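Local coordinates for xylan esterase 1 (Thermoanaerobacterium sp. 'JW/SL YS485', PDB 3FCY), which probably removes acetyl groups from xylan and related acetylated substrates, as a carbohydrate esterase of family CE7 with an alpha/beta hydrolase fold, at residues Y86-G89 and A93-H96; P66-K71 and A188-N193; T305-Y310 and K317-Y322. All coordinates share one frame; numbering follows the deposited sequence.

Contact 1 (Y86-G89 and A93-H96); sequences YFTG and ARIH
Phe87 and Ile95 form the antiparallel hydrogen-bonded pair of a beta hairpin, with Tyr86-His96 and Thr88-Arg94 as the non-hydrogen-bonded pairs before and after it. The assignment rests on reciprocal backbone bonds: Phe87 N donates to Ile95 O at 3.0 Å, and Ile95 N to Phe87 O at 2.6 Å. Nearer the turn, Gly89 N gives a third bond to Ala93 O, 2.7 Å long and almost straight at 173°. The short strand segments run at 147° to each other, antiparallel with the twist usual between paired strands.

One face of the hairpin is apolar. With its CG between the backbone N and the carbonyl carbon (chi1 69°), Phe87 turns its ring across to the partner strand, where Ile95 CB sits over the ring face, 3.6 Å from the centroid, in a CH-pi contact. Polar groups share the other face. The Arg94 chain bends at chi2 and lays one face of its guanidinium over Tyr86 O and Phe87 N, while NH1 donates to Thr88 OG1 at 3.0 Å, the hydroxyl lying somewhat out of the guanidinium plane. NH2 is taken by Lys67 O. Farther along, the rings of Tyr86 and His96 meet with their planes inclined, Tyr86 CE2 standing 3.4 Å from His96 CD2. Asp141 holds His96 ND1 and Asp84 holds NE2, which fixes the imidazole's rotation and may favour its charged form.

Backbone bonds from Tyr86 to Glu69 and from Thr88 to Pro66 join the hairpin to the segment beside it, whereas His96 is bonded through its backbone to Asp141. Helix 176-192 packs on the Phe87-Ile95 face through Asp183, Gln186, Leu187 and Ile190.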
loop_
_atom_site.group_PDB
_atom_site.type_symbol
_atom_site.label_atom_id
_atom_site.label_comp_id
_atom_site.label_asym_id
_atom_site.label_seq_id
_atom_site.Cartn_x
_atom_site.Cartn_y
_atom_site.Cartn_z
ATOM N N TYR A 86 -30.525 -23.330 20.294
ATOM C CA TYR A 86 -30.691 -23.729 18.902
ATOM C C TYR A 86 -32.161 -23.777 18.541
ATOM O O TYR A 86 -32.984 -24.252 19.321
ATOM C CB TYR A 86 -30.096 -25.113 18.644
ATOM C CG TYR A 86 -28.646 -25.246 19.024
ATOM C CD1 TYR A 86 -28.279 -25.509 20.343
ATOM C CD2 TYR A 86 -27.638 -25.108 18.069
ATOM C CE1 TYR A 86 -26.946 -25.634 20.706
ATOM C CE2 TYR A 86 -26.297 -25.230 18.422
ATOM C CZ TYR A 86 -25.960 -25.494 19.743
ATOM O OH TYR A 86 -24.645 -25.615 20.109
ATOM N N PHE A 87 -32.492 -23.271 17.362
ATOM C CA PHE A 87 -33.867 -23.306 16.892
ATOM C C PHE A 87 -33.858 -23.498 15.385
ATOM O O PHE A 87 -32.878 -23.178 14.714
ATOM C CB PHE A 87 -34.625 -22.028 17.267
ATOM C CG PHE A 87 -34.159 -20.794 16.543
ATOM C CD1 PHE A 87 -33.069 -20.064 17.007
ATOM C CD2 PHE A 87 -34.838 -20.342 15.416
ATOM C CE1 PHE A 87 -32.666 -18.896 16.359
ATOM C CE2 PHE A 87 -34.441 -19.175 14.762
ATOM C CZ PHE A 87 -33.355 -18.451 15.235
ATOM N N THR A 88 -34.943 -24.043 14.853
ATOM C CA THR A 88 -35.031 -24.266 13.420
ATOM C C THR A 88 -35.688 -23.074 12.735
ATOM O O THR A 88 -36.769 -22.640 13.129
ATOM C CB THR A 88 -35.833 -25.551 13.114
ATOM O OG1 THR A 88 -35.174 -26.672 13.721
ATOM C CG2 THR A 88 -35.935 -25.777 11.616
ATOM N N GLY A 89 -35.013 -22.540 11.720
ATOM C CA GLY A 89 -35.544 -21.407 10.983
ATOM C C GLY A 89 -36.150 -21.888 9.677
ATOM O O GLY A 89 -36.347 -23.088 9.495
ATOM N N ALA A 93 -33.147 -24.822 8.462
ATOM C CA ALA A 93 -31.826 -24.485 8.992
ATOM C C ALA A 93 -31.806 -24.400 10.519
ATOM O O ALA A 93 -32.655 -23.754 11.127
ATOM C CB ALA A 93 -31.345 -23.168 8.392
ATOM N N ARG A 94 -30.828 -25.058 11.131
ATOM C CA ARG A 94 -30.686 -25.041 12.580
ATOM C C ARG A 94 -29.870 -23.792 12.929
ATOM O O ARG A 94 -28.695 -23.696 12.581
ATOM C CB ARG A 94 -29.956 -26.309 13.039
ATOM C CG ARG A 94 -30.135 -26.653 14.503
ATOM C CD ARG A 94 -31.599 -26.947 14.845
ATOM N NE ARG A 94 -31.733 -27.413 16.221
ATOM C CZ ARG A 94 -32.851 -27.327 16.936
ATOM N NH1 ARG A 94 -33.944 -26.790 16.410
ATOM N NH2 ARG A 94 -32.870 -27.774 18.185
ATOM N N ILE A 95 -30.503 -22.833 13.602
ATOM C CA ILE A 95 -29.845 -21.580 13.971
ATOM C C ILE A 95 -29.310 -21.612 15.400
ATOM O O ILE A 95 -29.921 -22.206 16.293
ATOM C CB ILE A 95 -30.822 -20.385 13.844
ATOM C CG1 ILE A 95 -31.556 -20.445 12.500
ATOM C CG2 ILE A 95 -30.062 -19.067 13.967
ATOM C CD1 ILE A 95 -30.645 -20.390 11.275
ATOM N N HIS A 96 -28.170 -20.965 15.617
ATOM C CA HIS A 96 -27.560 -20.924 16.940
ATOM C C HIS A 96 -27.409 -19.511 17.484
ATOM O O HIS A 96 -27.201 -18.556 16.735
ATOM C CB HIS A 96 -26.191 -21.615 16.915
ATOM C CG HIS A 96 -25.381 -21.403 18.159
ATOM N ND1 HIS A 96 -24.564 -20.306 18.336
ATOM C CD2 HIS A 96 -25.269 -22.141 19.288
ATOM C CE1 HIS A 96 -23.982 -20.379 19.520
ATOM N NE2 HIS A 96 -24.394 -21.484 20.118
#

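Contact 2 (P66-K71 and A188-N193); sequences PKIELK and AGIVMN
Ile190 supplies the helix's whole share of this contact, meeting Ile68 and Pro66 of the 66-71 segment with three different carbons. Its largest partner is Ile68: the two side chains reach toward each other tip to tip, and Ile68 CD1 comes within 3.5 Å of Ile190 CG2. The same methyl also lies 4.0 Å from Ile190 CD1, so it rests against both ends of the branched chain. With chi2 of Ile190 at 176°, its CD1 extends away from CA, and there it meets Pro66 CB at 4.1 Å. The same CD1 also packs on Phe87 of strand 80-88. Trimming the side chain to an alanine here would probably leave Ile68 CD1 and Pro66 CB without their mates and open a gap between the helix and the lead-in to strand 69-72.

The backbones stay well apart, the closest CA pair, Pro66 and Ile190, being 8.6 Å from each other. Only 107 Å² is buried in all, and no hydrogen bond or salt bridge crosses. The chemistry therefore implies a small hydrophobic patch at the surface, held by methyl and methylene packing, with no polar directionality.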
loop_
_atom_site.group_PDB
_atom_site.type_symbol
_atom_site.label_atom_id
_atom_site.label_comp_id
_atom_site.label_asym_id
_atom_site.label_seq_id
_atom_site.Cartn_x
_atom_site.Cartn_y
_atom_site.Cartn_z
ATOM N N PRO A 66 -39.999 -24.286 15.682
ATOM C CA PRO A 66 -38.630 -24.023 16.137
ATOM C C PRO A 66 -37.912 -25.188 16.819
ATOM O O PRO A 66 -36.689 -25.293 16.735
ATOM C CB PRO A 66 -38.805 -22.822 17.064
ATOM C CG PRO A 66 -40.160 -23.070 17.661
ATOM C CD PRO A 66 -40.974 -23.497 16.458
ATOM N N LYS A 67 -38.665 -26.061 17.485
ATOM C CA LYS A 67 -38.071 -27.199 18.182
ATOM C C LYS A 67 -36.821 -26.751 18.935
ATOM O O LYS A 67 -35.731 -27.306 18.765
ATOM C CB LYS A 67 -37.723 -28.317 17.194
ATOM C CG LYS A 67 -38.943 -29.034 16.627
ATOM C CD LYS A 67 -38.539 -30.190 15.729
ATOM C CE LYS A 67 -39.754 -30.913 15.172
ATOM N NZ LYS A 67 -39.355 -32.059 14.303
ATOM N N ILE A 68 -37.005 -25.740 19.776
ATOM C CA ILE A 68 -35.930 -25.158 20.563
ATOM C C ILE A 68 -35.221 -26.140 21.489
ATOM O O ILE A 68 -35.850 -26.977 22.136
ATOM C CB ILE A 68 -36.465 -23.989 21.411
ATOM C CG1 ILE A 68 -37.141 -22.963 20.497
ATOM C CG2 ILE A 68 -35.327 -23.349 22.197
ATOM C CD1 ILE A 68 -37.906 -21.889 21.244
ATOM N N GLU A 69 -33.900 -26.027 21.541
ATOM C CA GLU A 69 -33.089 -26.870 22.399
ATOM C C GLU A 69 -32.050 -26.002 23.096
ATOM O O GLU A 69 -31.410 -25.157 22.470
ATOM C CB GLU A 69 -32.394 -27.965 21.583
ATOM C CG GLU A 69 -31.413 -28.798 22.400
ATOM C CD GLU A 69 -30.869 -30.002 21.644
ATOM O OE1 GLU A 69 -29.989 -30.699 22.199
ATOM O OE2 GLU A 69 -31.322 -30.255 20.503
ATOM N N LEU A 70 -31.899 -26.199 24.400
ATOM C CA LEU A 70 -30.933 -25.437 25.175
ATOM C C LEU A 70 -29.875 -26.385 25.710
ATOM O O LEU A 70 -30.196 -27.452 26.232
ATOM C CB LEU A 70 -31.623 -24.725 26.344
ATOM C CG LEU A 70 -32.698 -23.687 26.007
ATOM C CD1 LEU A 70 -33.353 -23.211 27.295
ATOM C CD2 LEU A 70 -32.085 -22.518 25.253
ATOM N N LYS A 71 -28.615 -26.003 25.563
ATOM C CA LYS A 71 -27.514 -26.816 26.049
ATOM C C LYS A 71 -26.615 -25.955 26.914
ATOM O O LYS A 71 -26.195 -24.873 26.495
ATOM C CB LYS A 71 -26.694 -27.375 24.884
ATOM C CG LYS A 71 -27.418 -28.392 24.023
ATOM C CD LYS A 71 -26.456 -29.009 23.020
ATOM C CE LYS A 71 -27.127 -30.085 22.181
ATOM N NZ LYS A 71 -26.154 -30.737 21.257
ATOM N N ALA A 188 -36.517 -13.037 17.758
ATOM C CA ALA A 188 -37.094 -11.995 18.603
ATOM C C ALA A 188 -38.379 -12.517 19.262
ATOM O O ALA A 188 -38.644 -12.240 20.433
ATOM C CB ALA A 188 -37.396 -10.741 17.777
ATOM N N GLY A 189 -39.162 -13.276 18.500
ATOM C CA GLY A 189 -40.399 -13.835 19.022
ATOM C C GLY A 189 -40.119 -14.901 20.060
ATOM O O GLY A 189 -40.825 -15.007 21.066
ATOM N N ILE A 190 -39.080 -15.696 19.819
ATOM C CA ILE A 190 -38.706 -16.749 20.751
ATOM C C ILE A 190 -38.254 -16.109 22.059
ATOM O O ILE A 190 -38.612 -16.564 23.143
ATOM C CB ILE A 190 -37.557 -17.619 20.175
ATOM C CG1 ILE A 190 -38.087 -18.481 19.023
ATOM C CG2 ILE A 190 -36.949 -18.488 21.266
ATOM C CD1 ILE A 190 -37.012 -19.302 18.314
ATOM N N VAL A 191 -37.464 -15.046 21.951
ATOM C CA VAL A 191 -36.971 -14.345 23.128
ATOM C C VAL A 191 -38.139 -13.759 23.914
ATOM O O VAL A 191 -38.171 -13.839 25.139
ATOM C CB VAL A 191 -36.002 -13.211 22.729
ATOM C CG1 VAL A 191 -35.726 -12.310 23.924
ATOM C CG2 VAL A 191 -34.700 -13.811 22.198
ATOM N N MET A 192 -39.098 -13.178 23.198
ATOM C CA MET A 192 -40.270 -12.580 23.828
ATOM C C MET A 192 -41.143 -13.626 24.537
ATOM O O MET A 192 -41.973 -13.278 25.381
ATOM C CB MET A 192 -41.094 -11.810 22.783
ATOM C CG MET A 192 -40.389 -10.568 22.235
ATOM S SD MET A 192 -41.265 -9.742 20.871
ATOM C CE MET A 192 -40.298 -8.242 20.685
ATOM N N ASN A 193 -40.953 -14.900 24.200
ATOM C CA ASN A 193 -41.723 -15.973 24.831
ATOM C C ASN A 193 -40.977 -16.627 25.988
ATOM O O ASN A 193 -41.498 -17.545 26.616
ATOM C CB ASN A 193 -42.108 -17.061 23.818
ATOM C CG ASN A 193 -43.360 -16.716 23.035
ATOM O OD1 ASN A 193 -44.314 -16.162 23.584
ATOM N ND2 ASN A 193 -43.373 -17.057 21.750
#

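Contact 3 (T305-Y310 and K317-Y322); sequences TVFAAY and KDIKVY
Tyr310 places its ring between Lys317 and Ile319, two residues whose side chains leave the strand on the same side. Lys317 CD lies over one face, 4.0 Å from the ring centroid, and Ile319 CB over the opposite face at 3.8 Å. With CG anti to the backbone N (chi1 178°), the tyrosine projects from the helix into this slot, and its OH reaches Asp318 CA at 3.4 Å.

The lysine runs extended beyond CG across the ring. Its NZ lies 4.6 Å from the centroid, only 15° off the normal, which meets cation-pi geometry, and it also donates to Tyr310 O at 2.8 Å. Ile313 O takes a second bond from NZ, so the ammonium is tied to both the last helical turn and the loop that follows. Farther along the strand, Ile319 CD1 covers a face of the Phe307 ring, 4.1 Å from its centroid, while Val321 CG2 meets the same ring at its edge, near CZ.

Strand 289-295 forms the next shell: Met292 backs Tyr310 and Val306, and Val294 backs Phe307 and Ile319. From the other side of strand 317-322, Lys320 and Tyr322 pack on helix 333-342 and on Arg263 of a second subunit.

Helix and strand segments run nearly antiparallel (164°), with axes 10.4 Å apart, as expected of the returning half of a beta-alpha-beta crossover joining parallel strands 289-295 and 317-322. This unit belongs to the alpha/beta hydrolase fold, and the Val306 side chain lies about 6 Å from that of Asp298, the predicted charge-relay acid.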
loop_
_atom_site.group_PDB
_atom_site.type_symbol
_atom_site.label_atom_id
_atom_site.label_comp_id
_atom_site.label_asym_id
_atom_site.label_seq_id
_atom_site.Cartn_x
_atom_site.Cartn_y
_atom_site.Cartn_z
ATOM N N THR A 305 -25.525 6.028 2.770
ATOM C CA THR A 305 -26.347 4.820 2.851
ATOM C C THR A 305 -26.887 4.651 4.271
ATOM O O THR A 305 -27.958 4.085 4.475
ATOM C CB THR A 305 -25.550 3.551 2.464
ATOM O OG1 THR A 305 -24.486 3.343 3.401
ATOM C CG2 THR A 305 -24.975 3.699 1.066
ATOM N N VAL A 306 -26.136 5.144 5.252
ATOM C CA VAL A 306 -26.562 5.054 6.644
ATOM C C VAL A 306 -27.705 6.045 6.885
ATOM O O VAL A 306 -28.700 5.705 7.523
ATOM C CB VAL A 306 -25.386 5.353 7.605
ATOM C CG1 VAL A 306 -25.877 5.415 9.054
ATOM C CG2 VAL A 306 -24.322 4.267 7.460
ATOM N N PHE A 307 -27.570 7.264 6.365
ATOM C CA PHE A 307 -28.625 8.254 6.543
ATOM C C PHE A 307 -29.885 7.874 5.782
ATOM O O PHE A 307 -30.986 8.240 6.183
ATOM C CB PHE A 307 -28.161 9.650 6.123
ATOM C CG PHE A 307 -27.569 10.447 7.250
ATOM C CD1 PHE A 307 -26.202 10.441 7.485
ATOM C CD2 PHE A 307 -28.392 11.165 8.111
ATOM C CE1 PHE A 307 -25.659 11.139 8.563
ATOM C CE2 PHE A 307 -27.859 11.865 9.195
ATOM C CZ PHE A 307 -26.490 11.850 9.420
ATOM N N ALA A 308 -29.727 7.131 4.692
ATOM C CA ALA A 308 -30.881 6.696 3.913
ATOM C C ALA A 308 -31.759 5.798 4.784
ATOM O O ALA A 308 -32.984 5.912 4.776
ATOM C CB ALA A 308 -30.423 5.939 2.669
ATOM N N ALA A 309 -31.131 4.902 5.538
ATOM C CA ALA A 309 -31.879 4.006 6.409
ATOM C C ALA A 309 -32.490 4.829 7.535
ATOM O O ALA A 309 -33.666 4.689 7.848
ATOM C CB ALA A 309 -30.962 2.935 6.986
ATOM N N TYR A 310 -31.677 5.693 8.135
ATOM C CA TYR A 310 -32.130 6.551 9.225
ATOM C C TYR A 310 -33.326 7.418 8.814
ATOM O O TYR A 310 -34.303 7.534 9.553
ATOM C CB TYR A 310 -30.986 7.463 9.678
ATOM C CG TYR A 310 -31.368 8.423 10.782
ATOM C CD1 TYR A 310 -31.536 7.977 12.094
ATOM C CD2 TYR A 310 -31.578 9.776 10.513
ATOM C CE1 TYR A 310 -31.903 8.855 13.113
ATOM C CE2 TYR A 310 -31.947 10.663 11.523
ATOM C CZ TYR A 310 -32.105 10.196 12.819
ATOM O OH TYR A 310 -32.454 11.071 13.821
ATOM N N LYS A 317 -36.430 8.520 16.881
ATOM C CA LYS A 317 -35.058 8.211 16.487
ATOM C C LYS A 317 -34.061 9.344 16.708
ATOM O O LYS A 317 -34.431 10.514 16.836
ATOM C CB LYS A 317 -35.039 7.835 15.006
ATOM C CG LYS A 317 -35.392 9.018 14.108
ATOM C CD LYS A 317 -35.582 8.621 12.655
ATOM C CE LYS A 317 -35.847 9.847 11.795
ATOM N NZ LYS A 317 -36.077 9.497 10.367
ATOM N N ASP A 318 -32.784 8.971 16.727
ATOM C CA ASP A 318 -31.680 9.905 16.897
ATOM C C ASP A 318 -30.430 9.270 16.290
ATOM O O ASP A 318 -30.281 8.042 16.295
ATOM C CB ASP A 318 -31.445 10.202 18.385
ATOM C CG ASP A 318 -32.555 11.055 18.997
ATOM O OD1 ASP A 318 -32.673 12.240 18.608
ATOM O OD2 ASP A 318 -33.308 10.543 19.859
ATOM N N ILE A 319 -29.540 10.102 15.757
ATOM C CA ILE A 319 -28.312 9.603 15.160
ATOM C C ILE A 319 -27.107 10.418 15.639
ATOM O O ILE A 319 -27.133 11.654 15.652
ATOM C CB ILE A 319 -28.407 9.613 13.603
ATOM C CG1 ILE A 319 -27.245 8.818 12.999
ATOM C CG2 ILE A 319 -28.400 11.041 13.076
ATOM C CD1 ILE A 319 -27.381 8.576 11.515
ATOM N N LYS A 320 -26.064 9.712 16.066
ATOM C CA LYS A 320 -24.847 10.344 16.551
ATOM C C LYS A 320 -23.814 10.349 15.429
ATOM O O LYS A 320 -23.488 9.298 14.869
ATOM C CB LYS A 320 -24.312 9.583 17.767
ATOM C CG LYS A 320 -25.323 9.471 18.902
ATOM C CD LYS A 320 -25.791 10.853 19.350
ATOM C CE LYS A 320 -27.026 10.759 20.231
ATOM N NZ LYS A 320 -27.537 12.106 20.623
ATOM N N VAL A 321 -23.309 11.538 15.111
ATOM C CA VAL A 321 -22.332 11.717 14.040
ATOM C C VAL A 321 -20.909 11.857 14.566
ATOM O O VAL A 321 -20.645 12.670 15.454
ATOM C CB VAL A 321 -22.674 12.971 13.198
ATOM C CG1 VAL A 321 -21.679 13.127 12.054
ATOM C CG2 VAL A 321 -24.097 12.863 12.670
ATOM N N TYR A 322 -20.002 11.059 14.009
ATOM C CA TYR A 322 -18.592 11.072 14.397
ATOM C C TYR A 322 -17.760 11.410 13.156
ATOM O O TYR A 322 -17.360 10.525 12.392
ATOM C CB TYR A 322 -18.203 9.702 14.961
ATOM C CG TYR A 322 -18.909 9.387 16.258
ATOM C CD1 TYR A 322 -18.284 9.617 17.485
ATOM C CD2 TYR A 322 -20.223 8.917 16.265
ATOM C CE1 TYR A 322 -18.949 9.388 18.688
ATOM C CE2 TYR A 322 -20.897 8.688 17.459
ATOM C CZ TYR A 322 -20.251 8.928 18.668
ATOM O OH TYR A 322 -20.910 8.707 19.853
#

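How the contacts relate
All three contacts reach one mixed sheet, contacts 1 and 2 in its antiparallel part and contact 3 at its far edge. Contacts 1 and 2 adjoin, their centres 9 Å apart, and touch through backbone and side chains where neighbouring strands 69-72 and 80-88 meet helix 176-192. Contact 1 falls between the two segments of contact 2 in sequence, so helix 176-192 returns to a region built much earlier in the chain. Contact 3 comes last, across the chain's centre and about 31 to 32 Å from the other two, centre to centre, beside outermost strand 317-322. The antiparallel start of the sheet and its parallel far end are thus each packed against a helix, with the predicted catalytic residues nearer contact 3.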